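Local coordinates for protein TRAP dicarboxylate transporter-DctP subunit (Desulfovibrio salexigens, PDB 4N6D) that probably serves as the periplasmic solute-binding subunit of a TRAP transporter, capturing a small molecule for uptake into the cell, at residues Leu112-Ser116 against Ser117-Ser121. Residues are numbered along the deposited sequence; the frame is centred on the assembly and turned at random.
Sequences LGFTS and STSAS
Ser116 and Ser119 bring their hydroxyls together in the N-cap turn that begins helix 117-131, where the loop after strand 90-94 runs into it, Ser116 being the N-cap residue. The Ser116 hydroxyl is placed to donate to Ser119 OG, 2.9 Å from its own OG, and that same Ser116 OG lies 3.1 Å from Ser119 N. Both serines hold OG between their own backbone N and carbonyl carbon (chi1 73° for Ser116, 57° for Ser119), which turns the two oxygens to face each other. Ser119 OG is also hydrogen-bonded to Glu337 OE2, which accepts a hydrogen bond from the backbone N of Thr115 as well; one carboxylate oxygen thus ties the last part of the loop to the first turn.

The backbone follows with the first helical bond, Ala120 N to Ser116 O at 3.2 Å, close to straight at 159°. One residue on, Ser117 O takes two donors from Ser121, its N and its OG, each at 2.8 Å and from opposite faces of the carbonyl plane.

The Phe114 ring lies against this first turn. Its CD2 comes within 3.5 Å of Ala120 CA and 3.8 Å of Ala120 CB, while Ser119 OG lies at the ring edge, in its plane.

Around this helix start, Asp271 of helix 249-285 accepts hydrogen bonds from Ser117 N through OD1 and from Thr118 OG1 through OD2, while Ser117 OG bonds to Ala146 O and Ser121 OG to Ala146 N. Helix 322-337 packs on Phe114 through Val329, Arg333 and Glu337, so the turn touches helices 249-285 and 322-337 and strand 139-146, an outermost strand of the five-stranded sheet.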
loop_
_atom_site.group_PDB
_atom_site.type_symbol
_atom_site.label_atom_id
_atom_site.label_comp_id
_atom_site.label_asym_id
_atom_site.label_seq_id
_atom_site.Cartn_x
_atom_site.Cartn_y
_atom_site.Cartn_z
ATOM N N LEU A 112 -2.166 -0.506 -11.861
ATOM C CA LEU A 112 -1.499 0.477 -12.690
ATOM C C LEU A 112 -0.088 0.062 -13.042
ATOM O O LEU A 112 0.663 0.854 -13.588
ATOM C CB LEU A 112 -1.495 1.847 -12.020
ATOM C CG LEU A 112 -2.888 2.476 -11.841
ATOM C CD1 LEU A 112 -2.770 3.857 -11.282
ATOM C CD2 LEU A 112 -3.673 2.523 -13.147
ATOM N N GLY A 113 0.253 -1.183 -12.750
ATOM C CA GLY A 113 1.525 -1.737 -13.173
ATOM C C GLY A 113 2.718 -1.489 -12.268
ATOM O O GLY A 113 3.838 -1.790 -12.663
ATOM N N PHE A 114 2.523 -0.969 -11.057
ATOM C CA PHE A 114 3.655 -0.799 -10.149
ATOM C C PHE A 114 4.182 -2.148 -9.689
ATOM O O PHE A 114 3.410 -3.060 -9.416
ATOM C CB PHE A 114 3.260 0.071 -8.949
ATOM C CG PHE A 114 3.219 1.541 -9.282
ATOM C CD1 PHE A 114 2.064 2.114 -9.803
ATOM C CD2 PHE A 114 4.344 2.321 -9.123
ATOM C CE1 PHE A 114 2.027 3.450 -10.151
ATOM C CE2 PHE A 114 4.314 3.685 -9.460
ATOM C CZ PHE A 114 3.161 4.239 -9.978
ATOM N N THR A 115 5.501 -2.279 -9.608
ATOM C CA THR A 115 6.100 -3.585 -9.308
ATOM C C THR A 115 6.908 -3.596 -8.018
ATOM O O THR A 115 7.592 -4.575 -7.717
ATOM C CB THR A 115 7.016 -4.027 -10.459
ATOM O OG1 THR A 115 8.067 -3.077 -10.618
ATOM C CG2 THR A 115 6.233 -4.135 -11.763
ATOM N N SER A 116 6.830 -2.514 -7.247
ATOM C CA SER A 116 7.523 -2.462 -5.962
ATOM C C SER A 116 6.880 -1.417 -5.075
ATOM O O SER A 116 6.211 -0.502 -5.568
ATOM C CB SER A 116 9.018 -2.146 -6.120
ATOM O OG SER A 116 9.230 -0.788 -6.465
ATOM N N SER A 117 7.097 -1.567 -3.770
ATOM C CA SER A 117 6.646 -0.596 -2.783
ATOM C C SER A 117 7.393 0.721 -2.936
ATOM O O SER A 117 6.806 1.792 -2.795
ATOM C CB SER A 117 6.878 -1.161 -1.388
ATOM O OG SER A 117 6.465 -0.222 -0.389
ATOM N N THR A 118 8.689 0.623 -3.257
ATOM C CA THR A 118 9.527 1.799 -3.392
ATOM C C THR A 118 9.013 2.719 -4.484
ATOM O O THR A 118 8.849 3.920 -4.252
ATOM C CB THR A 118 11.002 1.439 -3.655
ATOM O OG1 THR A 118 11.518 0.693 -2.553
ATOM C CG2 THR A 118 11.850 2.682 -3.801
ATOM N N SER A 119 8.750 2.167 -5.672
ATOM C CA SER A 119 8.330 2.981 -6.780
ATOM C C SER A 119 6.921 3.523 -6.582
ATOM O O SER A 119 6.640 4.655 -6.917
ATOM C CB SER A 119 8.419 2.226 -8.111
ATOM O OG SER A 119 7.640 1.049 -8.064
ATOM N N ALA A 120 6.039 2.712 -6.014
ATOM C CA ALA A 120 4.692 3.168 -5.766
ATOM C C ALA A 120 4.696 4.240 -4.689
ATOM O O ALA A 120 3.929 5.191 -4.775
ATOM C CB ALA A 120 3.805 2.003 -5.360
ATOM N N SER A 121 5.538 4.080 -3.671
ATOM C CA SER A 121 5.544 5.050 -2.560
ATOM C C SER A 121 6.020 6.413 -3.057
ATOM O O SER A 121 5.422 7.457 -2.749
ATOM C CB SER A 121 6.452 4.583 -1.417
ATOM O OG SER A 121 5.919 3.437 -0.772
#